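Local coordinates for protein 4'-phospho-dehydrooxetanocin synthase (Bacillus megaterium, PDB 5UL3) that catalyses the cobalamin-dependent radical S-adenosylmethionine ring contraction of dAMP to an oxetane aldehyde, a step in the biosynthesis of the nucleoside analogue oxetanocin A, at residues A[179-184]-A[211-216]; A[119-124]-A[154-159]. One frame throughout, in Å; residues are numbered along the deposited sequence.

Contact 1: residues A[179-184]-A[211-216]; sequences DIIGLS and SIITVG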
ATOM      1  N   ASP A 179     -24.170 -13.613   7.999  1.00 25.42           N
ATOM      2  CA  ASP A 179     -24.488 -14.563   6.942  1.00 29.13           C
ATOM      3  C   ASP A 179     -23.306 -14.861   6.037  1.00 26.69           C
ATOM      4  O   ASP A 179     -23.252 -15.938   5.437  1.00 24.98           O
ATOM      5  CB  ASP A 179     -25.641 -14.024   6.101  1.00 24.25           C
ATOM      6  CG  ASP A 179     -26.841 -13.703   6.946  1.00 35.19           C
ATOM      7  OD1 ASP A 179     -27.242 -14.590   7.725  1.00 39.84           O
ATOM      8  OD2 ASP A 179     -27.325 -12.560   6.905  1.00 30.67           O
ATOM      9  N   ILE A 180     -22.372 -13.923   5.917  1.00 26.78           N
ATOM     10  CA  ILE A 180     -21.152 -14.102   5.136  1.00 24.46           C
ATOM     11  C   ILE A 180     -20.001 -13.610   5.993  1.00 20.18           C
ATOM     12  O   ILE A 180     -20.091 -12.524   6.574  1.00 26.94           O
ATOM     13  CB  ILE A 180     -21.188 -13.319   3.809  1.00 23.69           C
ATOM     14  CG1 ILE A 180     -22.343 -13.807   2.919  1.00 24.31           C
ATOM     15  CG2 ILE A 180     -19.853 -13.520   3.037  1.00 26.66           C
ATOM     16  CD1 ILE A 180     -22.669 -12.848   1.773  1.00 26.74           C
ATOM     17  N   ILE A 181     -18.928 -14.397   6.079  1.00 22.09           N
ATOM     18  CA  ILE A 181     -17.726 -13.981   6.783  1.00 23.35           C
ATOM     19  C   ILE A 181     -16.607 -13.917   5.759  1.00 22.39           C
ATOM     20  O   ILE A 181     -16.417 -14.867   4.992  1.00 26.49           O
ATOM     21  CB  ILE A 181     -17.355 -14.945   7.926  1.00 24.58           C
ATOM     22  CG1 ILE A 181     -18.477 -14.973   8.979  1.00 24.19           C
ATOM     23  CG2 ILE A 181     -16.035 -14.522   8.570  1.00 26.98           C
ATOM     24  CD1 ILE A 181     -18.316 -16.096   9.989  1.00 28.63           C
ATOM     25  N   GLY A 182     -15.883 -12.812   5.738  1.00 25.48           N
ATOM     26  CA  GLY A 182     -14.754 -12.666   4.831  1.00 28.56           C
ATOM     27  C   GLY A 182     -13.493 -12.288   5.571  1.00 22.67           C
ATOM     28  O   GLY A 182     -13.506 -11.401   6.426  1.00 26.37           O
ATOM     29  N   LEU A 183     -12.391 -12.951   5.214  1.00 26.66           N
ATOM     30  CA  LEU A 183     -11.071 -12.608   5.726  1.00 25.51           C
ATOM     31  C   LEU A 183     -10.210 -12.055   4.596  1.00 22.93           C
ATOM     32  O   LEU A 183     -10.138 -12.653   3.518  1.00 24.48           O
ATOM     33  CB  LEU A 183     -10.361 -13.820   6.339  1.00 27.14           C
ATOM     34  CG  LEU A 183     -11.129 -14.744   7.282  1.00 26.13           C
ATOM     35  CD1 LEU A 183     -10.155 -15.814   7.828  1.00 29.20           C
ATOM     36  CD2 LEU A 183     -11.780 -13.933   8.420  1.00 25.39           C
ATOM     37  N   SER A 184      -9.542 -10.936   4.859  1.00 26.62           N
ATOM     38  CA  SER A 184      -8.512 -10.417   3.961  1.00 25.01           C
ATOM     39  C   SER A 184      -7.163 -10.991   4.401  1.00 25.72           C
ATOM     40  O   SER A 184      -6.717 -10.738   5.528  1.00 27.69           O
ATOM     41  CB  SER A 184      -8.507  -8.887   4.000  1.00 28.97           C
ATOM     42  OG  SER A 184      -7.695  -8.342   2.967  1.00 25.27           O
ATOM     43  N   SER A 211     -22.661 -19.522   8.058  1.00 30.52           N
ATOM     44  CA  SER A 211     -22.197 -18.466   7.170  1.00 28.92           C
ATOM     45  C   SER A 211     -21.532 -19.058   5.939  1.00 26.09           C
ATOM     46  O   SER A 211     -20.872 -20.104   5.998  1.00 29.57           O
ATOM     47  CB  SER A 211     -21.199 -17.534   7.878  1.00 28.37           C
ATOM     48  OG  SER A 211     -21.668 -17.087   9.138  1.00 38.85           O
ATOM     49  N   ILE A 212     -21.719 -18.361   4.819  1.00 28.16           N
ATOM     50  CA  ILE A 212     -20.803 -18.482   3.693  1.00 26.58           C
ATOM     51  C   ILE A 212     -19.461 -17.899   4.107  1.00 26.55           C
ATOM     52  O   ILE A 212     -19.397 -16.774   4.621  1.00 28.10           O
ATOM     53  CB  ILE A 212     -21.363 -17.729   2.476  1.00 24.27           C
ATOM     54  CG1 ILE A 212     -22.714 -18.302   2.052  1.00 30.05           C
ATOM     55  CG2 ILE A 212     -20.336 -17.747   1.312  1.00 27.92           C
ATOM     56  CD1 ILE A 212     -23.402 -17.443   0.991  1.00 31.76           C
ATOM     57  N   ILE A 213     -18.385 -18.658   3.898  1.00 26.38           N
ATOM     58  CA  ILE A 213     -17.037 -18.232   4.266  1.00 25.73           C
ATOM     59  C   ILE A 213     -16.268 -17.927   2.989  1.00 30.13           C
ATOM     60  O   ILE A 213     -16.248 -18.746   2.061  1.00 29.17           O
ATOM     61  CB  ILE A 213     -16.305 -19.310   5.082  1.00 28.24           C
ATOM     62  CG1 ILE A 213     -17.184 -19.795   6.238  1.00 24.97           C
ATOM     63  CG2 ILE A 213     -14.994 -18.765   5.623  1.00 30.57           C
ATOM     64  CD1 ILE A 213     -17.542 -18.704   7.221  1.00 25.32           C
ATOM     65  N   THR A 214     -15.624 -16.764   2.943  1.00 24.94           N
ATOM     66  CA  THR A 214     -14.794 -16.415   1.798  1.00 27.56           C
ATOM     67  C   THR A 214     -13.500 -15.770   2.288  1.00 26.42           C
ATOM     68  O   THR A 214     -13.453 -15.181   3.370  1.00 25.63           O
ATOM     69  CB  THR A 214     -15.564 -15.501   0.807  1.00 27.18           C
ATOM     70  OG1 THR A 214     -14.726 -15.168  -0.311  1.00 25.73           O
ATOM     71  CG2 THR A 214     -16.053 -14.215   1.460  1.00 24.65           C
ATOM     72  N   VAL A 215     -12.428 -15.914   1.505  1.00 25.23           N
ATOM     73  CA  VAL A 215     -11.187 -15.201   1.790  1.00 24.46           C
ATOM     74  C   VAL A 215     -10.802 -14.469   0.515  1.00 27.77           C
ATOM     75  O   VAL A 215     -11.130 -14.907  -0.592  1.00 28.44           O
ATOM     76  CB  VAL A 215     -10.024 -16.107   2.255  1.00 27.79           C
ATOM     77  CG1 VAL A 215     -10.283 -16.677   3.685  1.00 27.74           C
ATOM     78  CG2 VAL A 215      -9.768 -17.219   1.244  1.00 27.36           C
ATOM     79  N   GLY A 216     -10.111 -13.344   0.677  1.00 25.10           N
ATOM     80  CA  GLY A 216      -9.672 -12.568  -0.473  1.00 25.10           C
ATOM     81  C   GLY A 216      -8.295 -11.988  -0.245  1.00 27.27           C
ATOM     82  O   GLY A 216      -7.635 -12.314   0.752  1.00 24.28           O
TER
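Ser211 meets Ile181 just before the second strand begins. Its OG, anti to the carbonyl carbon and beside the backbone N (chi1 -49°), lies 3.6 Å from Ile181 CD1, while its hydrogen bond goes to the carbonyl of Pro178. Ile212 then opens the parallel ladder: its N donates to Asp179 O, a bent bond (143° at the hydrogen) with the donor tilted from the carbonyl plane, and its own O accepts from Ile181 N at 2.8 Å. On the same face Ile212 and Ile180 lie side by side, Ile212 CB 4.1 Å from Ile180 CG1, under helix 242-252. Ile213 turns to the other face, where helix 190-205 packs. With chi2 at -61° its CD1 folds back toward the neighbouring strand and rests 3.8 Å from Ile181 CB. Thr214 N bonds to Ile181 O at 2.9 Å. Its OG1 is bound to Leu235 O of the next strand, and the methyl CG2 approaches Gly182 CA at 3.9 Å. Thr214 O in turn takes the N-H of Leu183. Val215 sets CG1 against Leu183 CB at 3.9 Å, the two side chains crossing obliquely. Gly216 N closes the ladder on Leu183 O, and alongside it Ser184 OG is hydrogen-bonded to cobalamin. The two strands and helix 190-205 between them make a beta-alpha-beta unit of the cobalamin-binding Rossmann fold, with the cofactor at the C-terminal strand ends.

Contact 2: residues A[119-124]-A[154-159]; sequences TVTLVN and KVELID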
ATOM      1  N   THR A 119     -26.235  -9.937   6.835  1.00 26.43           N
ATOM      2  CA  THR A 119     -25.106  -9.371   7.555  1.00 27.47           C
ATOM      3  C   THR A 119     -23.820  -9.967   7.003  1.00 23.69           C
ATOM      4  O   THR A 119     -23.724 -11.183   6.806  1.00 26.13           O
ATOM      5  CB  THR A 119     -25.217  -9.633   9.057  1.00 29.12           C
ATOM      6  OG1 THR A 119     -26.299  -8.853   9.575  1.00 32.35           O
ATOM      7  CG2 THR A 119     -23.921  -9.229   9.773  1.00 36.06           C
ATOM      8  N   VAL A 120     -22.844  -9.098   6.745  1.00 25.51           N
ATOM      9  CA  VAL A 120     -21.529  -9.480   6.252  1.00 23.70           C
ATOM     10  C   VAL A 120     -20.505  -8.960   7.245  1.00 19.67           C
ATOM     11  O   VAL A 120     -20.490  -7.763   7.540  1.00 24.01           O
ATOM     12  CB  VAL A 120     -21.265  -8.880   4.856  1.00 24.95           C
ATOM     13  CG1 VAL A 120     -19.864  -9.215   4.385  1.00 24.84           C
ATOM     14  CG2 VAL A 120     -22.327  -9.361   3.850  1.00 22.55           C
ATOM     15  N   THR A 121     -19.650  -9.846   7.755  1.00 24.02           N
ATOM     16  CA  THR A 121     -18.529  -9.434   8.601  1.00 24.43           C
ATOM     17  C   THR A 121     -17.237  -9.618   7.813  1.00 21.61           C
ATOM     18  O   THR A 121     -16.989 -10.697   7.266  1.00 25.07           O
ATOM     19  CB  THR A 121     -18.474 -10.234   9.908  1.00 26.42           C
ATOM     20  OG1 THR A 121     -19.657  -9.968  10.665  1.00 26.01           O
ATOM     21  CG2 THR A 121     -17.283  -9.779  10.764  1.00 26.30           C
ATOM     22  N   LEU A 122     -16.453  -8.544   7.716  1.00 21.26           N
ATOM     23  CA  LEU A 122     -15.175  -8.539   7.010  1.00 24.73           C
ATOM     24  C   LEU A 122     -14.086  -8.301   8.037  1.00 22.83           C
ATOM     25  O   LEU A 122     -14.183  -7.353   8.823  1.00 25.65           O
ATOM     26  CB  LEU A 122     -15.125  -7.437   5.955  1.00 25.78           C
ATOM     27  CG  LEU A 122     -16.203  -7.553   4.879  1.00 21.88           C
ATOM     28  CD1 LEU A 122     -16.170  -6.335   3.975  1.00 25.03           C
ATOM     29  CD2 LEU A 122     -16.015  -8.848   4.073  1.00 22.45           C
ATOM     30  N   VAL A 123     -13.053  -9.136   8.005  1.00 26.23           N
ATOM     31  CA  VAL A 123     -11.982  -9.134   9.000  1.00 27.29           C
ATOM     32  C   VAL A 123     -10.658  -8.875   8.291  1.00 25.10           C
ATOM     33  O   VAL A 123     -10.261  -9.653   7.410  1.00 24.97           O
ATOM     34  CB  VAL A 123     -11.927 -10.469   9.757  1.00 25.16           C
ATOM     35  CG1 VAL A 123     -10.901 -10.391  10.908  1.00 29.96           C
ATOM     36  CG2 VAL A 123     -13.313 -10.846  10.287  1.00 26.97           C
ATOM     37  N   ASN A 124      -9.979  -7.790   8.663  1.00 25.19           N
ATOM     38  CA  ASN A 124      -8.620  -7.540   8.186  1.00 23.95           C
ATOM     39  C   ASN A 124      -7.629  -8.193   9.146  1.00 25.48           C
ATOM     40  O   ASN A 124      -7.606  -7.844  10.329  1.00 25.97           O
ATOM     41  CB  ASN A 124      -8.322  -6.042   8.098  1.00 25.56           C
ATOM     42  CG  ASN A 124      -6.901  -5.776   7.601  1.00 31.42           C
ATOM     43  OD1 ASN A 124      -6.436  -6.459   6.693  1.00 29.63           O
ATOM     44  ND2 ASN A 124      -6.206  -4.819   8.213  1.00 29.80           N
ATOM     45  N   LYS A 154     -25.922  -5.240   5.759  1.00 26.72           N
ATOM     46  CA  LYS A 154     -25.301  -4.657   6.937  1.00 23.28           C
ATOM     47  C   LYS A 154     -23.891  -5.224   7.045  1.00 24.83           C
ATOM     48  O   LYS A 154     -23.708  -6.438   6.995  1.00 29.34           O
ATOM     49  CB  LYS A 154     -26.120  -4.987   8.179  1.00 24.84           C
ATOM     50  CG  LYS A 154     -27.520  -4.346   8.129  1.00 30.81           C
ATOM     51  CD  LYS A 154     -28.155  -4.314   9.513  1.00 46.36           C
ATOM     52  CE  LYS A 154     -29.622  -4.712   9.455  1.00 55.76           C
ATOM     53  NZ  LYS A 154     -30.198  -4.929  10.819  1.00 52.65           N
ATOM     54  N   VAL A 155     -22.896  -4.351   7.149  1.00 21.09           N
ATOM     55  CA  VAL A 155     -21.502  -4.773   7.135  1.00 22.34           C
ATOM     56  C   VAL A 155     -20.898  -4.458   8.494  1.00 22.43           C
ATOM     57  O   VAL A 155     -21.063  -3.349   9.007  1.00 26.09           O
ATOM     58  CB  VAL A 155     -20.698  -4.090   6.010  1.00 23.55           C
ATOM     59  CG1 VAL A 155     -19.252  -4.627   5.965  1.00 20.20           C
ATOM     60  CG2 VAL A 155     -21.380  -4.296   4.652  1.00 23.49           C
ATOM     61  N   GLU A 156     -20.199  -5.432   9.061  1.00 23.13           N
ATOM     62  CA  GLU A 156     -19.422  -5.246  10.283  1.00 26.01           C
ATOM     63  C   GLU A 156     -17.949  -5.391   9.929  1.00 23.59           C
ATOM     64  O   GLU A 156     -17.577  -6.321   9.212  1.00 24.91           O
ATOM     65  CB  GLU A 156     -19.825  -6.264  11.352  1.00 26.30           C
ATOM     66  CG  GLU A 156     -18.793  -6.452  12.471  1.00 40.03           C
ATOM     67  CD  GLU A 156     -19.308  -6.031  13.840  1.00 63.33           C
ATOM     68  OE1 GLU A 156     -20.495  -5.645  13.932  1.00 70.10           O
ATOM     69  OE2 GLU A 156     -18.525  -6.087  14.822  1.00 58.32           O
ATOM     70  N   LEU A 157     -17.125  -4.464  10.423  1.00 25.29           N
ATOM     71  CA  LEU A 157     -15.693  -4.440  10.147  1.00 22.09           C
ATOM     72  C   LEU A 157     -14.930  -4.797  11.412  1.00 24.80           C
ATOM     73  O   LEU A 157     -15.201  -4.237  12.483  1.00 26.16           O
ATOM     74  CB  LEU A 157     -15.250  -3.059   9.661  1.00 22.79           C
ATOM     75  CG  LEU A 157     -15.759  -2.673   8.258  1.00 20.68           C
ATOM     76  CD1 LEU A 157     -15.487  -1.202   7.987  1.00 29.68           C
ATOM     77  CD2 LEU A 157     -15.039  -3.562   7.247  1.00 26.95           C
ATOM     78  N   ILE A 158     -13.989  -5.725  11.279  1.00 24.08           N
ATOM     79  CA  ILE A 158     -13.067  -6.095  12.345  1.00 27.49           C
ATOM     80  C   ILE A 158     -11.657  -5.941  11.795  1.00 29.47           C
ATOM     81  O   ILE A 158     -11.366  -6.428  10.694  1.00 27.80           O
ATOM     82  CB  ILE A 158     -13.295  -7.539  12.825  1.00 25.87           C
ATOM     83  CG1 ILE A 158     -14.746  -7.746  13.274  1.00 28.91           C
ATOM     84  CG2 ILE A 158     -12.332  -7.858  13.988  1.00 26.27           C
ATOM     85  CD1 ILE A 158     -15.054  -9.196  13.600  1.00 32.38           C
ATOM     86  N   ASP A 159     -10.776  -5.272  12.554  1.00 28.25           N
ATOM     87  CA  ASP A 159      -9.420  -4.992  12.081  1.00 26.46           C
ATOM     88  C   ASP A 159      -8.430  -5.403  13.167  1.00 27.16           C
ATOM     89  O   ASP A 159      -8.376  -4.770  14.225  1.00 28.86           O
ATOM     90  CB  ASP A 159      -9.243  -3.509  11.739  1.00 30.55           C
ATOM     91  CG  ASP A 159      -7.948  -3.230  10.949  1.00 28.81           C
ATOM     92  OD1 ASP A 159      -7.060  -4.109  10.908  1.00 31.00           O
ATOM     93  OD2 ASP A 159      -7.831  -2.138  10.343  1.00 36.07           O
TER
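Thr121 and Ile158 pack together on one face of a parallel strand pair from the Rossmann-fold cobalamin domain, in which helix 138-149 makes the beta-alpha-beta connection. Ile158 CD1 sits over two methyls of strand 119-124, 3.7 Å from Thr121 CG2 and 4.1 Å from Val123 CG2. Beside it the aliphatic part of Glu156 lies alongside Thr121, with Glu156 CB 3.8 Å from Thr121 OG1, a buried hydroxyl with no polar partner in the model. The Glu156 chain then bends at chi2 (116°), and OE2 is held by Asn172 of helix 166-176, which covers this face.

On the face of Leu122, under helix 138-149, Leu122 CD1 crosses diagonally to Val155 CG1 at 4.0 Å, while CD2 of Leu157, directly paired with it, touches Leu122 CB, so Leu122 meets two residues of the edge strand. Five backbone hydrogen bonds, from Val120 N to Asn124 N, run between these layers, all close to straight.

At the C-terminal ends Asn124 and Asp159 lie side by side, their amide and carboxylate planes 65° apart. Asp159 OD1 accepts two hydrogen bonds, one from Gln161 N and one from Asn124 ND2, which comes from above the carboxylate plane at 2.9 Å.

Contacts 1 and 2, their centres about 9 Å apart, share one sheet in which strands 119-124 and 180-184 are direct neighbours, giving the order 154-159, 119-124, 180-184, 212-216. The seam between them is probably hydrogen-bonded from Asp179 N to Thr119 O (2.7 Å) at one end and from Val123 N to Gly182 O (2.8 Å) farther along, with Leu183 CD2 packed 3.7 Å from Val123 CB. Cobalamin lies near both: Ser184 of contact 1 bonds to it, the Leu122 side chain of contact 2 is about 4 Å from it, and the Asn124 side chain is about 4 Å from that of Ser184.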